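Conserved hypothetical protein (PDB 2FB0) is of unknown function but, as a dimeric member of the antibiotic biosynthesis monooxygenase family, may act as an oxidoreductase. Local coordinates at residues L7-R12 / M87-F92; C38-T43 / C56-N61. All coordinates share one frame; numbering follows the deposited sequence.

Contact 1: residues L7-R12 / M87-F92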
ATOM      1  N   LEU A   7      -1.306   1.746   8.820  1.00 22.05           N
ATOM      2  CA  LEU A   7      -1.681   2.965   8.088  1.00 22.02           C
ATOM      3  C   LEU A   7      -1.449   2.786   6.601  1.00 21.65           C
ATOM      4  O   LEU A   7      -0.424   2.237   6.189  1.00 21.62           O
ATOM      5  CB  LEU A   7      -0.906   4.199   8.579  1.00 22.00           C
ATOM      6  CG  LEU A   7      -0.905   4.564  10.074  1.00 22.77           C
ATOM      7  CD1 LEU A   7      -0.198   5.894  10.281  1.00 23.43           C
ATOM      8  CD2 LEU A   7      -2.314   4.662  10.600  1.00 23.31           C
ATOM      9  N   ASN A   8      -2.427   3.225   5.814  1.00 20.77           N
ATOM     10  CA  ASN A   8      -2.286   3.413   4.383  1.00 21.00           C
ATOM     11  C   ASN A   8      -2.471   4.905   4.097  1.00 21.27           C
ATOM     12  O   ASN A   8      -3.567   5.446   4.274  1.00 20.33           O
ATOM     13  CB  ASN A   8      -3.345   2.623   3.606  1.00 20.17           C
ATOM     14  CG  ASN A   8      -3.188   1.089   3.728  1.00 21.25           C
ATOM     15  OD1 ASN A   8      -2.162   0.567   4.205  1.00 22.68           O
ATOM     16  ND2 ASN A   8      -4.212   0.375   3.299  1.00 16.58           N
ATOM     17  N   VAL A   9      -1.404   5.560   3.654  1.00 21.70           N
ATOM     18  CA  VAL A   9      -1.426   7.006   3.437  1.00 22.13           C
ATOM     19  C   VAL A   9      -1.263   7.254   1.947  1.00 22.16           C
ATOM     20  O   VAL A   9      -0.194   7.020   1.385  1.00 21.90           O
ATOM     21  CB  VAL A   9      -0.323   7.720   4.249  1.00 22.72           C
ATOM     22  CG1 VAL A   9      -0.391   9.243   4.034  1.00 22.11           C
ATOM     23  CG2 VAL A   9      -0.451   7.396   5.758  1.00 21.25           C
ATOM     24  N   PHE A  10      -2.350   7.671   1.307  1.00 22.02           N
ATOM     25  CA  PHE A  10      -2.372   7.878  -0.138  1.00 23.44           C
ATOM     26  C   PHE A  10      -2.004   9.314  -0.442  1.00 23.70           C
ATOM     27  O   PHE A  10      -2.458  10.228   0.240  1.00 24.13           O
ATOM     28  CB  PHE A  10      -3.739   7.514  -0.712  1.00 23.34           C
ATOM     29  CG  PHE A  10      -4.146   6.094  -0.404  1.00 24.32           C
ATOM     30  CD1 PHE A  10      -3.700   5.046  -1.199  1.00 24.44           C
ATOM     31  CD2 PHE A  10      -4.947   5.813   0.696  1.00 25.29           C
ATOM     32  CE1 PHE A  10      -4.054   3.732  -0.907  1.00 26.14           C
ATOM     33  CE2 PHE A  10      -5.314   4.492   1.001  1.00 26.41           C
ATOM     34  CZ  PHE A  10      -4.858   3.450   0.189  1.00 24.68           C
ATOM     35  N   VAL A  11      -1.144   9.490  -1.438  1.00 24.24           N
ATOM     36  CA  VAL A  11      -0.621  10.802  -1.806  1.00 24.36           C
ATOM     37  C   VAL A  11      -0.876  11.045  -3.292  1.00 25.23           C
ATOM     38  O   VAL A  11      -0.522  10.208  -4.144  1.00 24.77           O
ATOM     39  CB  VAL A  11       0.895  10.944  -1.501  1.00 24.15           C
ATOM     40  CG1 VAL A  11       1.388  12.373  -1.798  1.00 23.39           C
ATOM     41  CG2 VAL A  11       1.222  10.571  -0.042  1.00 22.29           C
ATOM     42  N   ARG A  12      -1.515  12.173  -3.599  0.62 25.33           N
ATOM     43  CA  ARG A  12      -1.704  12.606  -4.981  0.62 26.08           C
ATOM     44  C   ARG A  12      -0.762  13.788  -5.231  0.62 26.08           C
ATOM     45  O   ARG A  12      -0.760  14.759  -4.468  0.62 25.85           O
ATOM     46  CB  ARG A  12      -3.174  12.985  -5.241  0.62 26.59           C
ATOM     47  CG  ARG A  12      -3.577  13.037  -6.728  0.62 29.65           C
ATOM     48  CD  ARG A  12      -3.214  14.374  -7.376  0.62 34.26           C
ATOM     49  NE  ARG A  12      -3.177  14.307  -8.840  0.62 37.74           N
ATOM     50  CZ  ARG A  12      -2.761  15.291  -9.637  0.62 38.37           C
ATOM     51  NH1 ARG A  12      -2.344  16.451  -9.128  0.62 39.07           N
ATOM     52  NH2 ARG A  12      -2.759  15.110 -10.953  0.62 38.94           N
HETATM   53  N   MSE A  87      -2.461  14.577   0.856  1.00 27.10           N
HETATM   54  CA  MSE A  87      -2.336  13.333   1.601  1.00 27.81           C
HETATM   55  C   MSE A  87      -3.672  12.930   2.191  1.00 27.74           C
HETATM   56  O   MSE A  87      -4.419  13.790   2.679  1.00 27.58           O
HETATM   57  CB  MSE A  87      -1.337  13.503   2.741  1.00 27.76           C
HETATM   58  CG  MSE A  87       0.061  13.857   2.303  1.00 28.26           C
HETATM   59 SE   MSE A  87       1.284  14.005   3.810  0.60 29.03          SE
HETATM   60  CE  MSE A  87       0.380  12.921   5.111  1.00 33.52           C
ATOM     61  N   LYS A  88      -3.959  11.629   2.160  1.00 27.01           N
ATOM     62  CA  LYS A  88      -5.111  11.067   2.868  1.00 27.22           C
ATOM     63  C   LYS A  88      -4.681   9.847   3.675  1.00 25.89           C
ATOM     64  O   LYS A  88      -4.290   8.819   3.113  1.00 24.51           O
ATOM     65  CB  LYS A  88      -6.235  10.669   1.908  1.00 27.56           C
ATOM     66  CG  LYS A  88      -7.464  10.077   2.641  1.00 29.03           C
ATOM     67  CD  LYS A  88      -8.455   9.429   1.654  1.00 30.05           C
ATOM     68  CE  LYS A  88      -9.683   8.860   2.374  1.00 33.16           C
ATOM     69  NZ  LYS A  88     -10.796   8.623   1.403  1.00 37.11           N
ATOM     70  N   LEU A  89      -4.792   9.962   4.991  1.00 25.31           N
ATOM     71  CA  LEU A  89      -4.394   8.893   5.888  1.00 25.18           C
ATOM     72  C   LEU A  89      -5.589   8.005   6.269  1.00 25.17           C
ATOM     73  O   LEU A  89      -6.660   8.499   6.643  1.00 24.32           O
ATOM     74  CB  LEU A  89      -3.708   9.490   7.122  1.00 25.59           C
ATOM     75  CG  LEU A  89      -3.270   8.556   8.258  1.00 25.08           C
ATOM     76  CD1 LEU A  89      -2.150   9.221   9.027  1.00 27.59           C
ATOM     77  CD2 LEU A  89      -4.444   8.251   9.171  1.00 25.26           C
ATOM     78  N   GLU A  90      -5.404   6.694   6.143  1.00 24.44           N
ATOM     79  CA  GLU A  90      -6.390   5.722   6.607  1.00 24.85           C
ATOM     80  C   GLU A  90      -5.712   4.799   7.624  1.00 24.86           C
ATOM     81  O   GLU A  90      -4.586   4.337   7.402  1.00 23.72           O
ATOM     82  CB  GLU A  90      -6.988   4.921   5.444  1.00 25.00           C
ATOM     83  CG  GLU A  90      -7.609   5.794   4.342  1.00 26.06           C
ATOM     84  CD  GLU A  90      -8.432   5.011   3.336  1.00 27.00           C
ATOM     85  OE1 GLU A  90      -7.985   3.954   2.837  1.00 27.27           O
ATOM     86  OE2 GLU A  90      -9.549   5.468   3.032  1.00 30.79           O
ATOM     87  N   LYS A  91      -6.408   4.560   8.731  1.00 24.95           N
ATOM     88  CA  LYS A  91      -5.902   3.800   9.865  1.00 25.81           C
ATOM     89  C   LYS A  91      -6.759   2.557  10.124  1.00 25.52           C
ATOM     90  O   LYS A  91      -7.984   2.623  10.078  1.00 24.82           O
ATOM     91  CB  LYS A  91      -5.875   4.700  11.110  1.00 26.45           C
ATOM     92  CG  LYS A  91      -5.698   3.959  12.450  1.00 29.55           C
ATOM     93  CD  LYS A  91      -5.011   4.843  13.509  1.00 35.28           C
ATOM     94  CE  LYS A  91      -5.837   6.056  13.918  1.00 38.60           C
ATOM     95  NZ  LYS A  91      -5.018   7.013  14.758  1.00 41.25           N
ATOM     96  N   PHE A  92      -6.101   1.426  10.392  1.00 25.40           N
ATOM     97  CA  PHE A  92      -6.779   0.152  10.670  1.00 25.44           C
ATOM     98  C   PHE A  92      -6.068  -0.551  11.833  1.00 26.69           C
ATOM     99  O   PHE A  92      -4.860  -0.406  12.009  1.00 25.36           O
ATOM    100  CB  PHE A  92      -6.740  -0.765   9.440  1.00 25.09           C
ATOM    101  CG  PHE A  92      -7.258  -0.125   8.176  1.00 24.09           C
ATOM    102  CD1 PHE A  92      -6.392   0.549   7.314  1.00 22.60           C
ATOM    103  CD2 PHE A  92      -8.615  -0.207   7.843  1.00 23.49           C
ATOM    104  CE1 PHE A  92      -6.870   1.144   6.135  1.00 22.50           C
ATOM    105  CE2 PHE A  92      -9.098   0.393   6.670  1.00 23.83           C
ATOM    106  CZ  PHE A  92      -8.215   1.066   5.820  1.00 22.75           C
TER
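F10 turns the edge of its ring to the carboxylate of E90: OE1 lies near the ring plane, 3.3 Å from F10 CE2, and the two planes stand 82° apart. E90 OE1 is also held by a salt bridge to R6 of the second subunit, which packs on F10. On the same face N8 ND2 approaches F92 CE1 at 4.0 Å, while ND2 hydrogen-bonds to OD1 of N8 of the second subunit. On the face of L7, V9, V11, M87 and L89 contacts are mainly aliphatic. V9 puts CG1, anti to its backbone N (chi1 -178°), 3.9 Å from CE of selenomethionine M87, and turns CG2 to L89 CG at 3.9 Å. L7 CD2 lies alongside K91, 3.6 Å from K91 CB. These positions are set by an antiparallel ladder in which N8 with E90 and F10 with K88 are hydrogen-bonded pairs, the shortest bond being K88 N to F10 O at 2.8 Å. The four-stranded antiparallel sheet, of order 2-3-1-4, is consistent with the ferredoxin-like fold of dimeric alpha/beta-barrel proteins. Strand 5-12 is central, bonded on its other side to strand 52-59; strand 86-93 is outermost within the chain, and helix 72-84 covers M87 and V11.

Contact 2: residues C38-T43 / C56-N61. With ACT (acetate ion), chain B.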
ATOM      1  N   CYS A  38       8.177   1.293  15.435  1.00 26.27           N
ATOM      2  CA  CYS A  38       7.855   1.207  14.023  1.00 25.67           C
ATOM      3  C   CYS A  38       8.143  -0.209  13.557  1.00 25.43           C
ATOM      4  O   CYS A  38       9.299  -0.617  13.493  1.00 25.49           O
ATOM      5  CB  CYS A  38       8.674   2.194  13.195  1.00 25.18           C
ATOM      6  SG  CYS A  38       8.272   2.161  11.417  1.00 25.97           S
ATOM      7  N   ILE A  39       7.091  -0.946  13.231  1.00 24.52           N
ATOM      8  CA  ILE A  39       7.242  -2.331  12.789  1.00 24.01           C
ATOM      9  C   ILE A  39       7.592  -2.401  11.298  1.00 24.07           C
ATOM     10  O   ILE A  39       8.480  -3.173  10.889  1.00 23.89           O
ATOM     11  CB  ILE A  39       6.004  -3.165  13.203  1.00 24.40           C
ATOM     12  CG1 ILE A  39       6.057  -3.350  14.728  1.00 24.38           C
ATOM     13  CG2 ILE A  39       5.957  -4.509  12.455  1.00 23.30           C
ATOM     14  CD1 ILE A  39       4.839  -3.903  15.329  1.00 30.63           C
ATOM     15  N   ALA A  40       6.941  -1.554  10.500  1.00 23.16           N
ATOM     16  CA  ALA A  40       7.196  -1.487   9.063  1.00 22.34           C
ATOM     17  C   ALA A  40       6.852  -0.099   8.530  1.00 22.28           C
ATOM     18  O   ALA A  40       5.988   0.593   9.075  1.00 21.82           O
ATOM     19  CB  ALA A  40       6.377  -2.548   8.319  1.00 22.23           C
ATOM     20  N   TYR A  41       7.527   0.299   7.458  1.00 21.96           N
ATOM     21  CA  TYR A  41       7.299   1.596   6.875  1.00 21.97           C
ATOM     22  C   TYR A  41       7.966   1.583   5.519  1.00 21.82           C
ATOM     23  O   TYR A  41       9.145   1.273   5.421  1.00 21.51           O
ATOM     24  CB  TYR A  41       7.919   2.679   7.776  1.00 21.91           C
ATOM     25  CG  TYR A  41       7.373   4.079   7.585  1.00 22.34           C
ATOM     26  CD1 TYR A  41       6.692   4.726   8.615  1.00 22.56           C
ATOM     27  CD2 TYR A  41       7.545   4.760   6.374  1.00 22.07           C
ATOM     28  CE1 TYR A  41       6.204   6.044   8.454  1.00 23.40           C
ATOM     29  CE2 TYR A  41       7.060   6.067   6.200  1.00 22.80           C
ATOM     30  CZ  TYR A  41       6.394   6.696   7.237  1.00 23.49           C
ATOM     31  OH  TYR A  41       5.902   7.972   7.042  1.00 23.31           O
ATOM     32  N   ASP A  42       7.213   1.908   4.472  1.00 20.97           N
ATOM     33  CA  ASP A  42       7.803   2.010   3.140  1.00 21.08           C
ATOM     34  C   ASP A  42       6.974   2.923   2.249  1.00 20.82           C
ATOM     35  O   ASP A  42       5.789   3.128   2.488  1.00 20.76           O
ATOM     36  CB  ASP A  42       7.969   0.617   2.487  1.00 21.58           C
ATOM     37  CG  ASP A  42       9.014   0.602   1.367  1.00 22.02           C
ATOM     38  OD1 ASP A  42       9.739   1.611   1.180  1.00 22.22           O
ATOM     39  OD2 ASP A  42       9.129  -0.436   0.668  1.00 22.40           O
ATOM     40  N   THR A  43       7.620   3.443   1.215  1.00 21.15           N
ATOM     41  CA  THR A  43       6.989   4.272   0.196  1.00 21.90           C
ATOM     42  C   THR A  43       6.795   3.436  -1.063  1.00 21.80           C
ATOM     43  O   THR A  43       7.721   2.752  -1.481  1.00 22.42           O
ATOM     44  CB  THR A  43       7.893   5.496  -0.084  1.00 21.57           C
ATOM     45  OG1 THR A  43       8.111   6.187   1.154  1.00 22.04           O
ATOM     46  CG2 THR A  43       7.263   6.429  -1.119  1.00 22.96           C
ATOM     47  N   CYS A  56       2.853   2.936   3.343  1.00 24.54           N
ATOM     48  CA  CYS A  56       2.312   1.842   4.131  1.00 24.21           C
ATOM     49  C   CYS A  56       3.118   1.737   5.420  1.00 23.67           C
ATOM     50  O   CYS A  56       4.346   1.700   5.383  1.00 24.08           O
ATOM     51  CB  CYS A  56       2.404   0.529   3.350  1.00 24.49           C
ATOM     52  SG  CYS A  56       1.407  -0.782   4.087  1.00 25.63           S
ATOM     53  N   GLU A  57       2.434   1.706   6.559  1.00 23.00           N
ATOM     54  CA  GLU A  57       3.114   1.711   7.845  1.00 23.00           C
ATOM     55  C   GLU A  57       2.492   0.683   8.753  1.00 22.85           C
ATOM     56  O   GLU A  57       1.300   0.441   8.679  1.00 22.72           O
ATOM     57  CB  GLU A  57       2.997   3.084   8.520  1.00 23.24           C
ATOM     58  CG  GLU A  57       3.249   4.229   7.563  1.00 23.40           C
ATOM     59  CD  GLU A  57       2.960   5.590   8.148  1.00 25.10           C
ATOM     60  OE1 GLU A  57       3.024   5.763   9.381  1.00 24.72           O
ATOM     61  OE2 GLU A  57       2.685   6.498   7.341  1.00 25.00           O
ATOM     62  N   THR A  58       3.307   0.099   9.628  1.00 22.28           N
ATOM     63  CA  THR A  58       2.786  -0.698  10.725  1.00 21.99           C
ATOM     64  C   THR A  58       3.420  -0.222  12.021  1.00 22.67           C
ATOM     65  O   THR A  58       4.647  -0.125  12.130  1.00 22.22           O
ATOM     66  CB  THR A  58       3.064  -2.194  10.526  1.00 21.67           C
ATOM     67  OG1 THR A  58       2.624  -2.570   9.222  1.00 21.26           O
ATOM     68  CG2 THR A  58       2.338  -3.044  11.588  1.00 21.07           C
ATOM     69  N   TRP A  59       2.563   0.071  12.993  1.00 23.62           N
ATOM     70  CA  TRP A  59       2.976   0.584  14.288  1.00 24.38           C
ATOM     71  C   TRP A  59       2.622  -0.426  15.356  1.00 25.08           C
ATOM     72  O   TRP A  59       1.576  -1.071  15.282  1.00 24.68           O
ATOM     73  CB  TRP A  59       2.347   1.962  14.565  1.00 24.07           C
ATOM     74  CG  TRP A  59       2.962   2.960  13.642  1.00 25.06           C
ATOM     75  CD1 TRP A  59       2.490   3.352  12.417  1.00 24.19           C
ATOM     76  CD2 TRP A  59       4.221   3.608  13.816  1.00 24.37           C
ATOM     77  NE1 TRP A  59       3.381   4.227  11.828  1.00 24.17           N
ATOM     78  CE2 TRP A  59       4.449   4.399  12.668  1.00 24.68           C
ATOM     79  CE3 TRP A  59       5.183   3.604  14.841  1.00 25.32           C
ATOM     80  CZ2 TRP A  59       5.589   5.188  12.521  1.00 24.35           C
ATOM     81  CZ3 TRP A  59       6.316   4.386  14.691  1.00 24.33           C
ATOM     82  CH2 TRP A  59       6.513   5.160  13.536  1.00 25.03           C
ATOM     83  N   GLN A  60       3.516  -0.579  16.332  1.00 26.33           N
ATOM     84  CA  GLN A  60       3.322  -1.577  17.385  1.00 26.98           C
ATOM     85  C   GLN A  60       2.026  -1.382  18.148  1.00 27.39           C
ATOM     86  O   GLN A  60       1.356  -2.350  18.509  1.00 27.36           O
ATOM     87  CB  GLN A  60       4.496  -1.581  18.369  1.00 27.30           C
ATOM     88  CG  GLN A  60       4.449  -2.804  19.295  1.00 28.19           C
ATOM     89  CD  GLN A  60       5.630  -2.892  20.229  1.00 31.48           C
ATOM     90  OE1 GLN A  60       6.764  -2.571  19.855  1.00 32.38           O
ATOM     91  NE2 GLN A  60       5.368  -3.316  21.462  1.00 30.06           N
ATOM     92  N   ASN A  61       1.689  -0.120  18.399  1.00 28.04           N
ATOM     93  CA  ASN A  61       0.478   0.245  19.115  1.00 28.73           C
ATOM     94  C   ASN A  61       0.196   1.736  18.945  1.00 29.20           C
ATOM     95  O   ASN A  61       0.980   2.473  18.311  1.00 28.11           O
ATOM     96  CB  ASN A  61       0.596  -0.111  20.613  1.00 28.99           C
ATOM     97  CG  ASN A  61       1.837   0.475  21.255  1.00 28.95           C
ATOM     98  OD1 ASN A  61       2.022   1.691  21.271  1.00 29.92           O
ATOM     99  ND2 ASN A  61       2.703  -0.389  21.786  1.00 29.06           N
TER
HETATM  100  C   ACT B 901       3.075   8.965   9.059  1.00 36.25           C
HETATM  101  O   ACT B 901       4.327   8.923   9.146  1.00 35.43           O
HETATM  102  OXT ACT B 901       2.411   8.678  10.091  1.00 37.71           O
HETATM  103  CH3 ACT B 901       2.390   9.360   7.797  1.00 36.02           C
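The Y41 ring carries E57 on one face: CG of E57 sits 3.8 Å from the ring centroid in a CH-pi contact, offset toward the rim, and the carboxylate stacks at 26° to the ring plane. The pair belongs to the antiparallel hairpin of strands 38-46 and 52-59. An acetate oxygen lies at the ring edge, where Y41 OH donates a hydrogen bond of 2.8 Å to ACT O. The W59 indole takes C38 SG over a face of its six-membered ring, a sulfur-aromatic contact at 4.3 Å from the centroid, and meets E57 CD at its edge. The hairpin contains a classic beta bulge that sets I39 and A40 against T58, whose O accepts from both of their backbone N atoms. At the bulge I39 takes a helix-like psi (-41°) and its CB points toward the other strand; CD1 comes within 3.5 Å of Q60 CA. On the face of A40 and T58, D42 reaches S46, T48 and R49 of the second subunit, and T58 OG1 bonds to R6 of its own chain. Y41, E57 and H68 of helix 62-68 surround the acetate, which is probably from the crystallisation liquor but may mark a pocket. From the second shell, W59 NE1 braces the E57 carboxylate, giving a nearly straight bond (171°) of 2.9 Å to the anti lone pair of OE1, in the indole plane.

Contacts 1 and 2 occupy adjoining parts of one four-stranded antiparallel sheet, their centres about 12 Å apart, and meet where strands 5-12 and 52-59 are neighbours: L7 N probably bonds to E57 O at 2.9 Å. Contact 2 is the more buried and joins a local hairpin; contact 1, partly buried, brings together strands near the two chain ends. On the shared helix-side face, contact 1 is mainly aliphatic, whereas contact 2 gathers aromatic rings, sulfur and a carboxylate around the acetate. V9 CG2 packs against E57 OE2 at this border. The other face of both contacts turns polar groups, among them N8, E90 and D42, to the second subunit.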